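Local coordinates for putative chorismate mutase (Yersinia pestis biovar Microtus str. 91001, PDB 2GBB), which catalyses the Claisen rearrangement of chorismate to prephenate as a secreted, all-helical chorismate mutase and may play some role in pathogenicity, at residues Q1-Q5 and C118-G124; P60-Q65 and A145-F150. The contacts are given in a common frame with arbitrary orientation. Residue numbers count along the deposited sequence, not the author numbering.

Contact 1 (Q1-Q5 and C118-G124)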
ATOM      1  N   GLN A   1      37.289  -5.217  -1.894  1.00 65.67           N
ATOM      2  CA  GLN A   1      35.940  -5.289  -1.251  1.00 65.66           C
ATOM      3  C   GLN A   1      35.565  -6.752  -0.977  1.00 64.86           C
ATOM      4  O   GLN A   1      35.244  -7.500  -1.913  1.00 65.17           O
ATOM      5  CB  GLN A   1      34.880  -4.641  -2.157  1.00 65.66           C
ATOM      6  CG  GLN A   1      34.786  -3.105  -2.095  1.00 66.78           C
ATOM      7  CD  GLN A   1      33.968  -2.513  -3.271  1.00 66.77           C
ATOM      8  OE1 GLN A   1      34.215  -2.833  -4.440  1.00 67.75           O
ATOM      9  NE2 GLN A   1      33.006  -1.645  -2.956  1.00 66.58           N
ATOM     10  N   GLN A   2      35.597  -7.145   0.302  1.00 63.17           N
ATOM     11  CA  GLN A   2      35.301  -8.519   0.714  1.00 61.52           C
ATOM     12  C   GLN A   2      34.199  -8.610   1.799  1.00 59.61           C
ATOM     13  O   GLN A   2      33.239  -9.361   1.650  1.00 59.84           O
ATOM     14  CB  GLN A   2      36.604  -9.275   1.112  1.00 62.16           C
ATOM     15  CG  GLN A   2      37.346  -8.832   2.434  1.00 63.65           C
ATOM     16  CD  GLN A   2      37.851  -7.359   2.473  1.00 65.03           C
ATOM     17  OE1 GLN A   2      37.984  -6.696   1.441  1.00 66.77           O
ATOM     18  NE2 GLN A   2      38.144  -6.864   3.675  1.00 63.07           N
ATOM     19  N   CYS A   3      34.323  -7.832   2.865  1.00 56.95           N
ATOM     20  CA  CYS A   3      33.391  -7.896   3.995  1.00 54.76           C
ATOM     21  C   CYS A   3      32.604  -6.600   4.115  1.00 52.66           C
ATOM     22  O   CYS A   3      33.153  -5.517   3.924  1.00 52.72           O
ATOM     23  CB  CYS A   3      34.141  -8.156   5.302  1.00 54.89           C
ATOM     24  SG  CYS A   3      35.416  -9.426   5.240  1.00 55.91           S
ATOM     25  N   GLY A   4      31.319  -6.722   4.447  1.00 50.43           N
ATOM     26  CA  GLY A   4      30.371  -5.589   4.428  1.00 46.86           C
ATOM     27  C   GLY A   4      29.828  -5.231   3.055  1.00 44.40           C
ATOM     28  O   GLY A   4      29.419  -4.089   2.812  1.00 44.97           O
ATOM     29  N   GLN A   5      29.805  -6.196   2.142  1.00 41.96           N
ATOM     30  CA  GLN A   5      29.319  -5.920   0.791  1.00 39.54           C
ATOM     31  C   GLN A   5      27.920  -6.492   0.420  1.00 36.86           C
ATOM     32  O   GLN A   5      27.552  -6.503  -0.745  1.00 34.59           O
ATOM     33  CB  GLN A   5      30.381  -6.317  -0.249  1.00 40.81           C
ATOM     34  CG  GLN A   5      31.722  -5.524  -0.191  1.00 44.79           C
ATOM     35  CD  GLN A   5      31.565  -4.015   0.106  1.00 50.64           C
ATOM     36  OE1 GLN A   5      30.761  -3.288  -0.524  1.00 52.03           O
ATOM     37  NE2 GLN A   5      32.348  -3.541   1.070  1.00 51.17           N
ATOM     38  N   CYS A 118      34.977 -13.771   6.804  1.00 49.19           N
ATOM     39  CA  CYS A 118      34.985 -12.571   7.639  1.00 52.13           C
ATOM     40  C   CYS A 118      34.593 -12.825   9.079  1.00 54.00           C
ATOM     41  O   CYS A 118      33.916 -13.818   9.388  1.00 54.01           O
ATOM     42  CB  CYS A 118      34.064 -11.485   7.047  1.00 52.10           C
ATOM     43  SG  CYS A 118      34.358 -11.175   5.294  1.00 53.22           S
ATOM     44  N   LYS A 119      35.048 -11.927   9.957  1.00 56.75           N
ATOM     45  CA  LYS A 119      34.482 -11.793  11.302  1.00 59.42           C
ATOM     46  C   LYS A 119      33.069 -11.188  11.189  1.00 60.49           C
ATOM     47  O   LYS A 119      32.772 -10.476  10.221  1.00 60.84           O
ATOM     48  CB  LYS A 119      35.373 -10.901  12.192  1.00 59.88           C
ATOM     49  CG  LYS A 119      36.735 -11.492  12.591  1.00 61.70           C
ATOM     50  CD  LYS A 119      36.614 -12.764  13.447  1.00 63.22           C
ATOM     51  CE  LYS A 119      37.826 -12.949  14.378  1.00 63.99           C
ATOM     52  NZ  LYS A 119      37.708 -14.138  15.301  1.00 64.12           N
ATOM     53  N   PRO A 120      32.180 -11.486  12.160  1.00 61.85           N
ATOM     54  CA  PRO A 120      30.885 -10.779  12.141  1.00 62.55           C
ATOM     55  C   PRO A 120      31.063  -9.294  12.515  1.00 63.19           C
ATOM     56  O   PRO A 120      30.099  -8.528  12.498  1.00 63.52           O
ATOM     57  CB  PRO A 120      30.044 -11.527  13.194  1.00 62.88           C
ATOM     58  CG  PRO A 120      30.831 -12.819  13.498  1.00 62.94           C
ATOM     59  CD  PRO A 120      32.269 -12.460  13.267  1.00 61.64           C
ATOM     60  N   ALA A 121      32.298  -8.915  12.847  1.00 63.62           N
ATOM     61  CA  ALA A 121      32.698  -7.518  13.046  1.00 63.72           C
ATOM     62  C   ALA A 121      33.057  -6.822  11.727  1.00 63.70           C
ATOM     63  O   ALA A 121      32.848  -5.619  11.580  1.00 63.83           O
ATOM     64  CB  ALA A 121      33.871  -7.436  14.026  1.00 64.08           C
ATOM     65  N   GLU A 122      33.594  -7.569  10.767  1.00 63.63           N
ATOM     66  CA  GLU A 122      33.925  -6.986   9.463  1.00 63.44           C
ATOM     67  C   GLU A 122      32.664  -6.821   8.615  1.00 63.41           C
ATOM     68  O   GLU A 122      32.643  -6.051   7.643  1.00 63.31           O
ATOM     69  CB  GLU A 122      34.941  -7.848   8.711  1.00 63.29           C
ATOM     70  CG  GLU A 122      36.363  -7.833   9.241  1.00 63.29           C
ATOM     71  CD  GLU A 122      37.168  -9.017   8.708  1.00 63.38           C
ATOM     72  OE1 GLU A 122      36.983 -10.140   9.232  1.00 60.82           O
ATOM     73  OE2 GLU A 122      37.971  -8.827   7.758  1.00 62.58           O
HETATM   74  N   MSE A 123      31.612  -7.543   8.984  1.00 63.01           N
HETATM   75  CA  MSE A 123      30.382  -7.535   8.200  1.00 62.85           C
HETATM   76  C   MSE A 123      29.484  -6.370   8.593  1.00 61.80           C
HETATM   77  O   MSE A 123      29.688  -5.748   9.643  1.00 61.76           O
HETATM   78  CB  MSE A 123      29.635  -8.868   8.326  1.00 62.78           C
HETATM   79  CG  MSE A 123      30.383 -10.068   7.744  1.00 63.31           C
HETATM   80 SE   MSE A 123      29.491 -11.763   8.152  0.70 64.78          SE
HETATM   81  CE  MSE A 123      28.001 -11.681   6.807  1.00 64.41           C
ATOM     82  N   GLY A 124      28.494  -6.084   7.745  1.00 60.97           N
ATOM     83  CA  GLY A 124      27.598  -4.949   7.930  1.00 59.86           C
ATOM     84  C   GLY A 124      26.942  -4.965   9.296  1.00 59.02           C
ATOM     85  O   GLY A 124      26.505  -6.022   9.771  1.00 58.46           O
TER
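The N-terminal segment approaches 118-124 at Gln2, whose O lies 4.2 Å from Cys118 SG. At Cys3 the CA-CB bond points toward the other loop, and Cys3 SG is bonded to Cys118 SG at 2.0 Å. Both cysteines have chi1 near m, and the chi3 of -85° lies close to the 90° magnitude preferred by disulfides. The bond is the covalent staple of a secreted, all-helical chorismate mutase, fixing the chain start to the residue at which helix 93-117 gives way to a loop. Beside it, Cys3 CB packs against Glu122, 3.5 Å from both its O and its CB. The Glu122 side chain turns back along its own loop, where Lys119 N donates a hydrogen bond to Glu122 OE1 (2.7 Å). Gly4 follows with a positive phi, costly for most other residues; its CA comes within 3.8 Å of Gly124 N. Instead of hydrogen-bonding across the two loops, the backbone N atoms of Gly4 and Gln5 both donate to the carboxylate of Glu114 on helix 93-117.

Contact 2 (P60-Q65 and A145-F150)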
ATOM      1  N   PRO A  60      14.031 -16.943   6.756  1.00 23.64           N
ATOM      2  CA  PRO A  60      13.667 -15.705   7.403  1.00 23.76           C
ATOM      3  C   PRO A  60      14.109 -14.465   6.618  1.00 23.82           C
ATOM      4  O   PRO A  60      13.339 -13.527   6.461  1.00 22.55           O
ATOM      5  CB  PRO A  60      14.352 -15.844   8.784  1.00 24.24           C
ATOM      6  CG  PRO A  60      14.246 -17.309   9.033  1.00 23.24           C
ATOM      7  CD  PRO A  60      14.784 -17.786   7.711  1.00 23.05           C
ATOM      8  N   LEU A  61      15.316 -14.501   6.074  1.00 24.41           N
ATOM      9  CA  LEU A  61      15.835 -13.425   5.226  1.00 24.03           C
ATOM     10  C   LEU A  61      15.001 -13.267   3.962  1.00 22.76           C
ATOM     11  O   LEU A  61      14.680 -12.166   3.584  1.00 21.77           O
ATOM     12  CB  LEU A  61      17.250 -13.735   4.772  1.00 24.65           C
ATOM     13  CG  LEU A  61      18.231 -12.596   4.506  1.00 27.46           C
ATOM     14  CD1 LEU A  61      19.179 -12.998   3.379  1.00 26.01           C
ATOM     15  CD2 LEU A  61      17.663 -11.172   4.383  1.00 28.49           C
HETATM   16  N   MSE A  62      14.659 -14.367   3.320  1.00 23.54           N
HETATM   17  CA  MSE A  62      13.768 -14.262   2.160  1.00 23.66           C
HETATM   18  C   MSE A  62      12.430 -13.672   2.571  1.00 22.19           C
HETATM   19  O   MSE A  62      11.969 -12.770   1.940  1.00 23.41           O
HETATM   20  CB  MSE A  62      13.615 -15.604   1.468  1.00 22.76           C
HETATM   21  CG  MSE A  62      14.900 -16.193   0.998  1.00 26.12           C
HETATM   22 SE   MSE A  62      16.077 -14.932   0.026  0.70 34.38          SE
HETATM   23  CE  MSE A  62      14.834 -14.387  -1.411  1.00 28.49           C
ATOM     24  N   VAL A  63      11.823 -14.175   3.653  1.00 23.02           N
ATOM     25  CA  VAL A  63      10.587 -13.584   4.225  1.00 21.58           C
ATOM     26  C   VAL A  63      10.735 -12.060   4.468  1.00 22.05           C
ATOM     27  O   VAL A  63       9.879 -11.280   4.058  1.00 20.94           O
ATOM     28  CB  VAL A  63      10.096 -14.341   5.492  1.00 21.67           C
ATOM     29  CG1 VAL A  63       9.012 -13.541   6.268  1.00 22.87           C
ATOM     30  CG2 VAL A  63       9.514 -15.743   5.104  1.00 23.12           C
ATOM     31  N   ALA A  64      11.828 -11.642   5.119  1.00 22.51           N
ATOM     32  CA  ALA A  64      12.087 -10.205   5.400  1.00 22.97           C
ATOM     33  C   ALA A  64      12.224  -9.383   4.113  1.00 23.28           C
ATOM     34  O   ALA A  64      11.699  -8.235   3.991  1.00 22.81           O
ATOM     35  CB  ALA A  64      13.346 -10.025   6.308  1.00 21.93           C
ATOM     36  N   GLN A  65      12.902  -9.964   3.120  1.00 22.79           N
ATOM     37  CA  GLN A  65      13.081  -9.229   1.881  1.00 22.75           C
ATOM     38  C   GLN A  65      11.738  -9.074   1.138  1.00 22.29           C
ATOM     39  O   GLN A  65      11.482  -8.029   0.533  1.00 22.79           O
ATOM     40  CB  GLN A  65      14.093  -9.934   0.963  1.00 22.61           C
ATOM     41  CG  GLN A  65      15.516  -9.724   1.439  1.00 25.23           C
ATOM     42  CD  GLN A  65      16.496 -10.272   0.468  1.00 26.33           C
ATOM     43  OE1 GLN A  65      17.100  -9.524  -0.299  1.00 26.96           O
ATOM     44  NE2 GLN A  65      16.659 -11.597   0.472  1.00 22.87           N
ATOM     45  N   ALA A 145      14.180  -5.361   9.981  1.00 29.58           N
ATOM     46  CA  ALA A 145      13.781  -6.760   9.835  1.00 28.41           C
ATOM     47  C   ALA A 145      14.707  -7.531   8.866  1.00 26.85           C
ATOM     48  O   ALA A 145      15.021  -8.719   9.057  1.00 27.34           O
ATOM     49  CB  ALA A 145      12.247  -6.835   9.391  1.00 28.87           C
ATOM     50  N   ILE A 146      15.204  -6.841   7.860  1.00 25.71           N
ATOM     51  CA  ILE A 146      16.075  -7.494   6.915  1.00 25.04           C
ATOM     52  C   ILE A 146      17.421  -7.745   7.580  1.00 26.17           C
ATOM     53  O   ILE A 146      18.021  -8.824   7.394  1.00 25.41           O
ATOM     54  CB  ILE A 146      16.292  -6.661   5.672  1.00 24.12           C
ATOM     55  CG1 ILE A 146      15.033  -6.697   4.808  1.00 22.26           C
ATOM     56  CG2 ILE A 146      17.522  -7.203   4.885  1.00 22.10           C
ATOM     57  CD1 ILE A 146      15.126  -5.801   3.660  1.00 20.70           C
ATOM     58  N   PHE A 147      17.886  -6.754   8.337  1.00 25.67           N
ATOM     59  CA  PHE A 147      19.172  -6.862   9.059  1.00 27.66           C
ATOM     60  C   PHE A 147      19.111  -7.968  10.085  1.00 27.98           C
ATOM     61  O   PHE A 147      20.030  -8.730  10.233  1.00 27.69           O
ATOM     62  CB  PHE A 147      19.541  -5.557   9.785  1.00 28.25           C
ATOM     63  CG  PHE A 147      20.854  -5.645  10.572  1.00 31.35           C
ATOM     64  CD1 PHE A 147      22.071  -5.735   9.909  1.00 30.13           C
ATOM     65  CD2 PHE A 147      20.843  -5.667  11.972  1.00 33.97           C
ATOM     66  CE1 PHE A 147      23.285  -5.836  10.616  1.00 35.01           C
ATOM     67  CE2 PHE A 147      22.052  -5.753  12.707  1.00 35.23           C
ATOM     68  CZ  PHE A 147      23.270  -5.832  12.042  1.00 33.59           C
ATOM     69  N   SER A 148      18.029  -8.051  10.842  1.00 29.62           N
ATOM     70  CA  SER A 148      18.069  -9.031  11.871  1.00 31.18           C
ATOM     71  C   SER A 148      18.029 -10.459  11.303  1.00 30.95           C
ATOM     72  O   SER A 148      18.668 -11.365  11.862  1.00 31.86           O
ATOM     73  CB  SER A 148      17.029  -8.745  12.943  1.00 32.23           C
ATOM     74  OG  SER A 148      15.733  -8.951  12.442  1.00 37.48           O
ATOM     75  N   THR A 149      17.325 -10.677  10.185  1.00 29.75           N
ATOM     76  CA  THR A 149      17.271 -12.039   9.587  1.00 29.09           C
ATOM     77  C   THR A 149      18.571 -12.395   8.861  1.00 29.32           C
ATOM     78  O   THR A 149      18.987 -13.559   8.774  1.00 29.67           O
ATOM     79  CB  THR A 149      16.073 -12.182   8.603  1.00 28.45           C
ATOM     80  OG1 THR A 149      16.095 -11.074   7.716  1.00 26.96           O
ATOM     81  CG2 THR A 149      14.741 -12.107   9.337  1.00 26.41           C
ATOM     82  N   PHE A 150      19.182 -11.386   8.281  1.00 30.12           N
ATOM     83  CA  PHE A 150      20.476 -11.522   7.621  1.00 30.65           C
ATOM     84  C   PHE A 150      21.505 -12.169   8.575  1.00 30.68           C
ATOM     85  O   PHE A 150      22.284 -13.059   8.195  1.00 28.72           O
ATOM     86  CB  PHE A 150      20.899 -10.129   7.143  1.00 30.05           C
ATOM     87  CG  PHE A 150      22.366  -9.946   6.961  1.00 32.61           C
ATOM     88  CD1 PHE A 150      22.991 -10.341   5.783  1.00 33.98           C
ATOM     89  CD2 PHE A 150      23.127  -9.292   7.956  1.00 34.89           C
ATOM     90  CE1 PHE A 150      24.390 -10.151   5.607  1.00 33.47           C
ATOM     91  CE2 PHE A 150      24.498  -9.082   7.780  1.00 33.72           C
ATOM     92  CZ  PHE A 150      25.128  -9.528   6.592  1.00 32.48           C
TER
HETATM   93  O   HOH W   1      17.549 -15.737   7.943  1.00 20.81           O
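Two antiparallel helical segments, 60-65 and 145-150, pack with their axes 8.3 Å apart and at 170° between their N-to-C directions. The close spacing depends on Ala64 and Thr149, small residues whose CA-CB bonds point across the interface: Ala64 CB lies 3.3 Å from Thr149 OG1 and 3.5 Å from Ala145 O. Thr149 adopts chi1 p, which turns OG1 back onto its own helix, 2.9 Å from Ala145 O and 3.0 Å from Ile146 O. Its methyl meets the other helix near Pro60, with Thr149 CG2 3.8 Å from Pro60 CB. Leu61, with chi1 t and chi2 off the usual wells at -147°, reaches Ile146 (CD2 to CG2, 4.0 Å) and the start of the Phe150 side chain (CD2 to CB, 4.4 Å). Chi1 m of Ile146 puts its CG1 4.0 Å from Ala64 CB. Phe150, chi1 t, swings its ring away toward Phe129 and Met123. The contact as a whole joins helix 140-150 to the long helix 55-82 of the chorismate mutase fold; Gln65 touches Arg13, a probable substrate-binding residue. A water accepts weakly from Leu61 N (3.2 Å) and donates to Thr149 O (2.7 Å). With no direct hydrogen bond across it, the contact rests mainly on van der Waals packing of small and aliphatic side chains, while the Thr149 hydroxyl has acceptors in its own helix.

From the N terminus, the chain leaves the first half of contact 1 and runs through helices 7-14, 17-26 and 34-50 before helix 55-82 supplies the first half of contact 2. Helix 93-117 then leads back to 118-124, where contact 1 closes a loop with 112 intervening residues. Segment 145-150 closes contact 2 later, around 79 residues, so the two loops cross. Contact 1 secures the chain start at the surface; contact 2 is buried, docking helix 140-150 onto helix 55-82. Their centres are about 17 Å apart, yet they touch: Met123 CE lies 3.6 Å from Phe150 CZ, and Gly124 O 3.3 Å from Phe147 CE1.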